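Local coordinates for protein aerobactin synthase IucA (Klebsiella pneumoniae subsp. pneumoniae, PDB 5JM8) that probably couples citrate to an acetylated hydroxylysine at the expense of ATP, a ligation step in assembly of the siderophore aerobactin, at residues Gly421-Ala426 / Gly450-Pro455; Gln428-Val433 / Tyr445-Gly450. All coordinates share one frame; numbering follows the deposited sequence.

Two nested closures show how a short ribbon and a ligand site can be built from one continuous run of chain. Leaving helix 394-420, the chain enters strand 422-424 and turns into Gln428-Val433, from which strand 431-435 continues; after strand 440-445 it returns through Tyr445-Gly450 to strand 451-453. Contact 1 closes the outer loop by pairing 422-424 with 451-453 as a two-stranded antiparallel ribbon between helices 294-306 and 475-500. Contact 2 closes the inner loop, at one end of the central strands 431-435 and 440-445 of a four-stranded mixed sheet, and there gathers magnesium and ATP. Gly450 belongs to both, and Leu425 O probably accepts a hydrogen bond from Asn430 ND2, joining ribbon to metal site.

Contact 1. Residues Gly421-Ala426 / Gly450-Pro455; sequences GLVLLA and GSAFMP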
ATOM      1  N   GLY A 421     -22.396  -4.047 -35.760  1.00 27.34           N
ATOM      2  CA  GLY A 421     -22.600  -5.450 -36.088  1.00 26.56           C
ATOM      3  C   GLY A 421     -21.791  -6.415 -35.240  1.00 25.41           C
ATOM      4  O   GLY A 421     -21.661  -7.590 -35.585  1.00 25.27           O
ATOM      5  N   LEU A 422     -21.254  -5.921 -34.129  1.00 23.77           N
ATOM      6  CA  LEU A 422     -20.454  -6.743 -33.223  1.00 23.07           C
ATOM      7  C   LEU A 422     -21.317  -7.372 -32.135  1.00 23.43           C
ATOM      8  O   LEU A 422     -21.957  -6.673 -31.350  1.00 24.50           O
ATOM      9  CB  LEU A 422     -19.339  -5.906 -32.586  1.00 22.36           C
ATOM     10  CG  LEU A 422     -18.555  -6.549 -31.437  1.00 21.52           C
ATOM     11  CD1 LEU A 422     -17.857  -7.817 -31.900  1.00 22.01           C
ATOM     12  CD2 LEU A 422     -17.558  -5.557 -30.870  1.00 20.91           C
ATOM     13  N   VAL A 423     -21.314  -8.699 -32.086  1.00 26.45           N
ATOM     14  CA  VAL A 423     -22.084  -9.435 -31.094  1.00 24.89           C
ATOM     15  C   VAL A 423     -21.179  -9.913 -29.964  1.00 22.95           C
ATOM     16  O   VAL A 423     -20.306 -10.753 -30.174  1.00 21.44           O
ATOM     17  CB  VAL A 423     -22.799 -10.648 -31.725  1.00 26.45           C
ATOM     18  CG1 VAL A 423     -23.647 -11.378 -30.692  1.00 24.27           C
ATOM     19  CG2 VAL A 423     -23.656 -10.202 -32.898  1.00 23.81           C
ATOM     20  N   LEU A 424     -21.386  -9.363 -28.770  1.00 21.53           N
ATOM     21  CA  LEU A 424     -20.724  -9.858 -27.567  1.00 21.01           C
ATOM     22  C   LEU A 424     -21.764 -10.495 -26.655  1.00 20.82           C
ATOM     23  O   LEU A 424     -22.560  -9.800 -26.023  1.00 18.82           O
ATOM     24  CB  LEU A 424     -19.985  -8.734 -26.835  1.00 20.08           C
ATOM     25  CG  LEU A 424     -18.839  -8.060 -27.594  1.00 19.08           C
ATOM     26  CD1 LEU A 424     -18.223  -6.961 -26.748  1.00 18.33           C
ATOM     27  CD2 LEU A 424     -17.780  -9.071 -28.004  1.00 19.80           C
ATOM     28  N   LEU A 425     -21.761 -11.823 -26.607  1.00 24.63           N
ATOM     29  CA  LEU A 425     -22.720 -12.564 -25.796  1.00 26.88           C
ATOM     30  C   LEU A 425     -22.325 -12.493 -24.330  1.00 29.18           C
ATOM     31  O   LEU A 425     -21.574 -13.332 -23.833  1.00 29.72           O
ATOM     32  CB  LEU A 425     -22.804 -14.018 -26.255  1.00 24.71           C
ATOM     33  CG  LEU A 425     -23.230 -14.205 -27.713  1.00 24.59           C
ATOM     34  CD1 LEU A 425     -23.083 -15.657 -28.134  1.00 25.26           C
ATOM     35  CD2 LEU A 425     -24.660 -13.723 -27.927  1.00 23.76           C
ATOM     36  N   ALA A 426     -22.846 -11.486 -23.642  1.00 22.79           N
ATOM     37  CA  ALA A 426     -22.419 -11.184 -22.288  1.00 25.40           C
ATOM     38  C   ALA A 426     -23.179 -11.980 -21.235  1.00 26.49           C
ATOM     39  O   ALA A 426     -24.298 -11.622 -20.864  1.00 22.80           O
ATOM     40  CB  ALA A 426     -22.575  -9.706 -22.028  1.00 24.70           C
ATOM     41  N   GLY A 450     -17.128 -15.796 -27.098  1.00 29.31           N
ATOM     42  CA  GLY A 450     -18.524 -15.446 -27.290  1.00 25.54           C
ATOM     43  C   GLY A 450     -18.700 -14.226 -28.178  1.00 23.20           C
ATOM     44  O   GLY A 450     -19.715 -13.529 -28.094  1.00 22.90           O
ATOM     45  N   SER A 451     -17.705 -13.963 -29.020  1.00 21.13           N
ATOM     46  CA  SER A 451     -17.787 -12.879 -29.990  1.00 21.56           C
ATOM     47  C   SER A 451     -18.315 -13.404 -31.318  1.00 28.31           C
ATOM     48  O   SER A 451     -17.920 -14.480 -31.771  1.00 25.78           O
ATOM     49  CB  SER A 451     -16.422 -12.219 -30.192  1.00 24.49           C
ATOM     50  OG  SER A 451     -15.485 -13.134 -30.730  1.00 24.82           O
ATOM     51  N   ALA A 452     -19.211 -12.639 -31.932  1.00 23.03           N
ATOM     52  CA  ALA A 452     -19.759 -12.986 -33.234  1.00 24.68           C
ATOM     53  C   ALA A 452     -20.097 -11.716 -34.002  1.00 27.62           C
ATOM     54  O   ALA A 452     -20.160 -10.631 -33.421  1.00 29.11           O
ATOM     55  CB  ALA A 452     -20.985 -13.863 -33.082  1.00 25.16           C
ATOM     56  N   PHE A 453     -20.316 -11.856 -35.305  1.00 27.54           N
ATOM     57  CA  PHE A 453     -20.522 -10.701 -36.171  1.00 27.16           C
ATOM     58  C   PHE A 453     -21.782 -10.838 -37.017  1.00 29.08           C
ATOM     59  O   PHE A 453     -22.083 -11.910 -37.540  1.00 29.18           O
ATOM     60  CB  PHE A 453     -19.300 -10.501 -37.069  1.00 28.74           C
ATOM     61  CG  PHE A 453     -18.012 -10.370 -36.307  1.00 29.55           C
ATOM     62  CD1 PHE A 453     -17.650  -9.162 -35.735  1.00 30.43           C
ATOM     63  CD2 PHE A 453     -17.166 -11.458 -36.154  1.00 28.04           C
ATOM     64  CE1 PHE A 453     -16.466  -9.039 -35.030  1.00 29.19           C
ATOM     65  CE2 PHE A 453     -15.980 -11.339 -35.449  1.00 26.41           C
ATOM     66  CZ  PHE A 453     -15.630 -10.128 -34.886  1.00 27.55           C
ATOM     67  N   MET A 454     -22.514  -9.736 -37.131  1.00 28.55           N
ATOM     68  CA  MET A 454     -23.718  -9.686 -37.943  1.00 27.99           C
ATOM     69  C   MET A 454     -23.337  -9.441 -39.396  1.00 31.85           C
ATOM     70  O   MET A 454     -22.201  -9.069 -39.685  1.00 31.52           O
ATOM     71  CB  MET A 454     -24.658  -8.588 -37.441  1.00 27.49           C
ATOM     72  CG  MET A 454     -25.083  -8.769 -35.997  1.00 26.34           C
ATOM     73  SD  MET A 454     -25.842 -10.372 -35.710  1.00 26.53           S
ATOM     74  CE  MET A 454     -27.290 -10.251 -36.760  1.00 27.72           C
ATOM     75  N   PRO A 455     -24.285  -9.662 -40.318  1.00 32.75           N
ATOM     76  CA  PRO A 455     -24.016  -9.420 -41.738  1.00 34.07           C
ATOM     77  C   PRO A 455     -23.539  -7.998 -42.024  1.00 32.12           C
ATOM     78  O   PRO A 455     -22.712  -7.808 -42.913  1.00 33.08           O
ATOM     79  CB  PRO A 455     -25.372  -9.686 -42.397  1.00 38.44           C
ATOM     80  CG  PRO A 455     -26.036 -10.662 -41.494  1.00 38.92           C
ATOM     81  CD  PRO A 455     -25.609 -10.277 -40.109  1.00 34.69           C
TER
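Antiparallel strands 422-424 and 451-453 form a short ribbon whose regular backbone bonding carries apolar side chains on both faces. Val423 and Ala452 make the hydrogen-bonded pair, exchanging both N-H groups; the Val423 N to Ala452 O bond is short at 2.6 Å. Leu425 N to Gly450 O extends the ladder at one end, and at the other Met454 N gives a nearly straight bond (172°) to Gly421 O. Gly421, at positive phi, is where the chain breaks out of helix 394-420.

Traced outward, Met454 CB rests 3.7 Å from Gly421 O. CG, anti to the carbonyl carbon, stays against Gly421 O (3.6 Å) and lies 3.7 Å from Val423 CG2. The bend at chi2 (-56°) brings SD to 3.6 Å from the same methyl, and a second at chi3 (-63°) turns CE off it, so the chain crosses Val423 obliquely. Leu478 of helix 475-500 packs on both residues. On the face bearing Leu422 and Phe453, Leu422 CD1 meets Phe453 CE1 at 3.6 Å, helix 294-306 covers the pair, and Ser451 OG bonds to Cys448 O. The chemistry implies a largely apolar ribbon packed between two helices, with its inner peptide groups satisfied by its own ladder.

Contact 2. Residues Gln428-Val433 / Tyr445-Gly450; sequences QQNILV and YRDCQG. With MG (magnesium ion), chain J; ATP (adenosine-5'-triphosphate), chain I.
Magnesium is the hub where the two loops meet. Asn430 OD1 binds it at 2.0 Å, and Gln429 OE1 reaches it at 2.3 Å because the Gln429 chain bends sharply at chi2 (-99°). From the other loop comes Asp447, the third protein residue of the site, with OD2 2.6 Å from the ion, a long approach for magnesium. The Asn430 amide and Asp447 carboxylate planes stand 81° apart, so the groups come to the ion turned almost perpendicular to each other. ATP adds its bridging O3A at 2.5 Å. Asp447 OD1 forms a salt bridge with Lys278, its stronger partner, and also accepts from Gln449 N in a bent Asx turn, the donor coming from above the carboxylate plane. Gln429 NE2 is held by Thr263 OG1 and gives a weak bond to ATP O2G.

Around this core, Arg446 NH2 donates to Gln429 O at 2.6 Å, close to straight (167°) and near the guanidinium plane, while NH1 pairs with Glu142. The backbone joins in through Arg446 N, 3.0 Å from Asn430 O. Farther out, Leu432 CD2 lies over one guanidinium face, 3.8 Å from Arg446 NH2. The Tyr445 ring runs alongside Asn430, with CE1 3.8 Å from Asn430 CB.

An asparagine and an aspartate on successive loops, set about magnesium and a nucleotide, recall the protein kinases. Arg446's bonds to Gln429 O and Asn430 O tie the two loops together next to the metal-binding side chains, consistent with a second-shell role, while magnesium and Lys278 probably offset the charge of the carboxylate and the triphosphate.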
ATOM      1  N   GLN A 428     -23.668 -13.306 -17.295  1.00 24.75           N
ATOM      2  CA  GLN A 428     -23.497 -12.688 -15.995  1.00 17.25           C
ATOM      3  C   GLN A 428     -22.068 -12.906 -15.503  1.00 14.49           C
ATOM      4  O   GLN A 428     -21.618 -12.274 -14.545  1.00 13.98           O
ATOM      5  CB  GLN A 428     -24.488 -13.287 -15.016  1.00 14.87           C
ATOM      6  CG  GLN A 428     -24.809 -12.414 -13.856  1.00 16.19           C
ATOM      7  CD  GLN A 428     -25.802 -13.058 -12.917  1.00 19.39           C
ATOM      8  OE1 GLN A 428     -25.978 -12.599 -11.796  1.00 27.84           O
ATOM      9  NE2 GLN A 428     -26.462 -14.123 -13.372  1.00 17.20           N
ATOM     10  N   GLN A 429     -21.368 -13.823 -16.165  1.00 15.64           N
ATOM     11  CA  GLN A 429     -19.993 -14.163 -15.825  1.00 16.62           C
ATOM     12  C   GLN A 429     -18.990 -13.503 -16.779  1.00 19.96           C
ATOM     13  O   GLN A 429     -17.800 -13.427 -16.475  1.00 20.14           O
ATOM     14  CB  GLN A 429     -19.820 -15.687 -15.833  1.00 15.78           C
ATOM     15  CG  GLN A 429     -18.462 -16.177 -15.338  1.00 16.73           C
ATOM     16  CD  GLN A 429     -17.488 -16.512 -16.455  1.00 16.95           C
ATOM     17  OE1 GLN A 429     -17.846 -16.534 -17.632  1.00 17.80           O
ATOM     18  NE2 GLN A 429     -16.244 -16.786 -16.081  1.00 16.32           N
ATOM     19  N   ASN A 430     -19.470 -13.028 -17.927  1.00 15.04           N
ATOM     20  CA  ASN A 430     -18.627 -12.299 -18.874  1.00 15.19           C
ATOM     21  C   ASN A 430     -18.686 -10.797 -18.639  1.00 24.98           C
ATOM     22  O   ASN A 430     -17.944 -10.038 -19.257  1.00 23.82           O
ATOM     23  CB  ASN A 430     -19.045 -12.603 -20.310  1.00 15.92           C
ATOM     24  CG  ASN A 430     -18.749 -14.029 -20.712  1.00 23.18           C
ATOM     25  OD1 ASN A 430     -18.009 -14.738 -20.032  1.00 22.66           O
ATOM     26  ND2 ASN A 430     -19.319 -14.457 -21.831  1.00 21.06           N
ATOM     27  N   ILE A 431     -19.577 -10.378 -17.746  1.00 22.01           N
ATOM     28  CA  ILE A 431     -19.744  -8.969 -17.421  1.00 17.46           C
ATOM     29  C   ILE A 431     -18.989  -8.585 -16.154  1.00 15.66           C
ATOM     30  O   ILE A 431     -19.342  -9.022 -15.056  1.00 15.95           O
ATOM     31  CB  ILE A 431     -21.232  -8.619 -17.238  1.00 17.68           C
ATOM     32  CG1 ILE A 431     -21.956  -8.699 -18.579  1.00 19.48           C
ATOM     33  CG2 ILE A 431     -21.388  -7.217 -16.657  1.00 16.24           C
ATOM     34  CD1 ILE A 431     -23.470  -8.745 -18.465  1.00 22.36           C
ATOM     35  N   LEU A 432     -17.959  -7.759 -16.316  1.00 17.08           N
ATOM     36  CA  LEU A 432     -17.272  -7.155 -15.182  1.00 14.81           C
ATOM     37  C   LEU A 432     -17.790  -5.733 -15.005  1.00 15.80           C
ATOM     38  O   LEU A 432     -17.656  -4.891 -15.895  1.00 13.15           O
ATOM     39  CB  LEU A 432     -15.758  -7.164 -15.385  1.00 13.98           C
ATOM     40  CG  LEU A 432     -15.140  -8.529 -15.699  1.00 20.73           C
ATOM     41  CD1 LEU A 432     -13.659  -8.397 -16.027  1.00 13.51           C
ATOM     42  CD2 LEU A 432     -15.346  -9.493 -14.540  1.00 23.29           C
ATOM     43  N   VAL A 433     -18.402  -5.479 -13.854  1.00 16.92           N
ATOM     44  CA  VAL A 433     -18.977  -4.172 -13.562  1.00 14.24           C
ATOM     45  C   VAL A 433     -17.951  -3.307 -12.850  1.00 14.96           C
ATOM     46  O   VAL A 433     -17.657  -3.514 -11.674  1.00 15.05           O
ATOM     47  CB  VAL A 433     -20.252  -4.291 -12.700  1.00 12.15           C
ATOM     48  CG1 VAL A 433     -20.823  -2.915 -12.384  1.00 12.41           C
ATOM     49  CG2 VAL A 433     -21.291  -5.133 -13.418  1.00 12.46           C
ATOM     50  N   TYR A 445     -15.765  -6.312 -20.655  1.00 15.34           N
ATOM     51  CA  TYR A 445     -16.242  -7.589 -21.167  1.00 16.03           C
ATOM     52  C   TYR A 445     -15.107  -8.595 -21.261  1.00 17.70           C
ATOM     53  O   TYR A 445     -13.984  -8.251 -21.627  1.00 16.36           O
ATOM     54  CB  TYR A 445     -16.897  -7.421 -22.540  1.00 17.42           C
ATOM     55  CG  TYR A 445     -17.314  -8.738 -23.158  1.00 18.27           C
ATOM     56  CD1 TYR A 445     -18.558  -9.291 -22.884  1.00 17.13           C
ATOM     57  CD2 TYR A 445     -16.459  -9.433 -24.003  1.00 17.55           C
ATOM     58  CE1 TYR A 445     -18.939 -10.496 -23.440  1.00 18.25           C
ATOM     59  CE2 TYR A 445     -16.832 -10.638 -24.562  1.00 19.99           C
ATOM     60  CZ  TYR A 445     -18.071 -11.165 -24.277  1.00 22.52           C
ATOM     61  OH  TYR A 445     -18.441 -12.365 -24.835  1.00 29.96           O
ATOM     62  N   ARG A 446     -15.431  -9.844 -20.943  1.00 17.89           N
ATOM     63  CA  ARG A 446     -14.469 -10.936 -20.923  1.00 20.00           C
ATOM     64  C   ARG A 446     -15.012 -12.131 -21.703  1.00 23.50           C
ATOM     65  O   ARG A 446     -16.225 -12.274 -21.842  1.00 26.64           O
ATOM     66  CB  ARG A 446     -14.163 -11.324 -19.477  1.00 20.84           C
ATOM     67  CG  ARG A 446     -13.504 -12.672 -19.310  1.00 27.32           C
ATOM     68  CD  ARG A 446     -13.221 -12.943 -17.858  1.00 28.71           C
ATOM     69  NE  ARG A 446     -14.442 -13.126 -17.079  1.00 22.79           N
ATOM     70  CZ  ARG A 446     -14.496 -13.019 -15.756  1.00 17.00           C
ATOM     71  NH1 ARG A 446     -13.400 -12.720 -15.070  1.00 19.04           N
ATOM     72  NH2 ARG A 446     -15.640 -13.202 -15.115  1.00 13.78           N
ATOM     73  N   ASP A 447     -14.103 -12.968 -22.204  1.00 16.70           N
ATOM     74  CA  ASP A 447     -14.430 -14.178 -22.964  1.00 18.87           C
ATOM     75  C   ASP A 447     -14.769 -13.838 -24.413  1.00 24.52           C
ATOM     76  O   ASP A 447     -15.927 -13.615 -24.763  1.00 35.20           O
ATOM     77  CB  ASP A 447     -15.587 -14.951 -22.320  1.00 17.24           C
ATOM     78  CG  ASP A 447     -15.705 -16.376 -22.843  1.00 22.69           C
ATOM     79  OD1 ASP A 447     -15.005 -16.717 -23.821  1.00 18.50           O
ATOM     80  OD2 ASP A 447     -16.505 -17.151 -22.280  1.00 22.10           O
ATOM     81  N   CYS A 448     -13.740 -13.824 -25.252  1.00 20.67           N
ATOM     82  CA  CYS A 448     -13.890 -13.486 -26.660  1.00 23.27           C
ATOM     83  C   CYS A 448     -14.389 -14.674 -27.476  1.00 23.93           C
ATOM     84  O   CYS A 448     -14.678 -14.547 -28.666  1.00 26.24           O
ATOM     85  CB  CYS A 448     -12.559 -12.983 -27.212  1.00 28.82           C
ATOM     86  SG  CYS A 448     -11.858 -11.638 -26.233  1.00 33.25           S
ATOM     87  N   GLN A 449     -14.485 -15.830 -26.830  1.00 26.23           N
ATOM     88  CA  GLN A 449     -15.060 -17.013 -27.458  1.00 30.04           C
ATOM     89  C   GLN A 449     -16.537 -16.780 -27.773  1.00 32.00           C
ATOM     90  O   GLN A 449     -17.121 -17.470 -28.609  1.00 35.98           O
ATOM     91  CB  GLN A 449     -14.895 -18.232 -26.547  1.00 30.58           C
ATOM     92  CG  GLN A 449     -15.318 -19.555 -27.168  1.00 29.72           C
ATOM     93  CD  GLN A 449     -15.050 -20.737 -26.254  1.00 25.75           C
ATOM     94  OE1 GLN A 449     -14.426 -20.595 -25.202  1.00 21.15           O
ATOM     95  NE2 GLN A 449     -15.524 -21.910 -26.652  1.00 26.99           N
ATOM     96  N   GLY A 450     -17.128 -15.796 -27.098  1.00 29.31           N
ATOM     97  CA  GLY A 450     -18.524 -15.446 -27.290  1.00 25.54           C
ATOM     98  C   GLY A 450     -18.700 -14.226 -28.178  1.00 23.20           C
ATOM     99  O   GLY A 450     -19.715 -13.529 -28.094  1.00 22.90           O
TER
HETATM  100 MG    MG J 601     -17.303 -16.583 -19.857  1.00 19.03          MG
HETATM  101  PG  ATP I 600     -13.754 -17.337 -19.322  1.00 22.37           P
HETATM  102  O1G ATP I 600     -12.534 -17.498 -18.452  1.00 24.72           O
HETATM  103  O2G ATP I 600     -14.645 -16.192 -18.907  1.00 20.96           O
HETATM  104  O3G ATP I 600     -13.457 -17.355 -20.802  1.00 21.42           O
HETATM  105  PB  ATP I 600     -15.404 -19.617 -20.051  1.00 20.20           P
HETATM  106  O1B ATP I 600     -15.348 -21.019 -19.498  1.00 18.42           O
HETATM  107  O2B ATP I 600     -14.921 -19.352 -21.459  1.00 21.30           O
HETATM  108  O3B ATP I 600     -14.661 -18.638 -18.995  1.00 19.89           O
HETATM  109  PA  ATP I 600     -18.239 -19.855 -20.384  1.00 20.96           P
HETATM  110  O1A ATP I 600     -17.857 -20.807 -21.490  1.00 22.14           O
HETATM  111  O2A ATP I 600     -19.305 -18.816 -20.626  1.00 22.54           O
HETATM  112  O3A ATP I 600     -16.916 -19.072 -19.903  1.00 17.12           O
HETATM  113  O5' ATP I 600     -18.662 -20.672 -19.067  1.00 17.54           O
HETATM  114  C5' ATP I 600     -19.030 -19.926 -17.913  1.00 18.23           C
HETATM  115  C4' ATP I 600     -18.680 -20.661 -16.627  1.00 21.42           C
HETATM  116  O4' ATP I 600     -19.138 -19.872 -15.526  1.00 23.54           O
HETATM  117  C3' ATP I 600     -19.339 -22.027 -16.515  1.00 25.86           C
HETATM  118  O3' ATP I 600     -18.354 -23.009 -16.165  1.00 28.86           O
HETATM  119  C2' ATP I 600     -20.388 -21.890 -15.427  1.00 25.50           C
HETATM  120  O2' ATP I 600     -20.397 -23.014 -14.550  1.00 27.40           O
HETATM  121  C1' ATP I 600     -19.994 -20.632 -14.670  1.00 23.79           C
HETATM  122  N9  ATP I 600     -21.173 -19.814 -14.308  1.00 22.48           N
HETATM  123  C8  ATP I 600     -21.506 -19.492 -13.048  1.00 23.20           C
HETATM  124  N7  ATP I 600     -22.633 -18.736 -13.027  1.00 20.97           N
HETATM  125  C5  ATP I 600     -23.029 -18.569 -14.301  1.00 18.75           C
HETATM  126  C6  ATP I 600     -24.142 -17.873 -14.979  1.00 17.52           C
HETATM  127  N6  ATP I 600     -25.057 -17.201 -14.242  1.00 14.71           N
HETATM  128  N1  ATP I 600     -24.199 -17.940 -16.328  1.00 19.07           N
HETATM  129  C2  ATP I 600     -23.281 -18.613 -17.050  1.00 18.80           C
HETATM  130  N3  ATP I 600     -22.245 -19.265 -16.492  1.00 17.66           N
HETATM  131  C4  ATP I 600     -22.066 -19.283 -15.147  1.00 19.00           C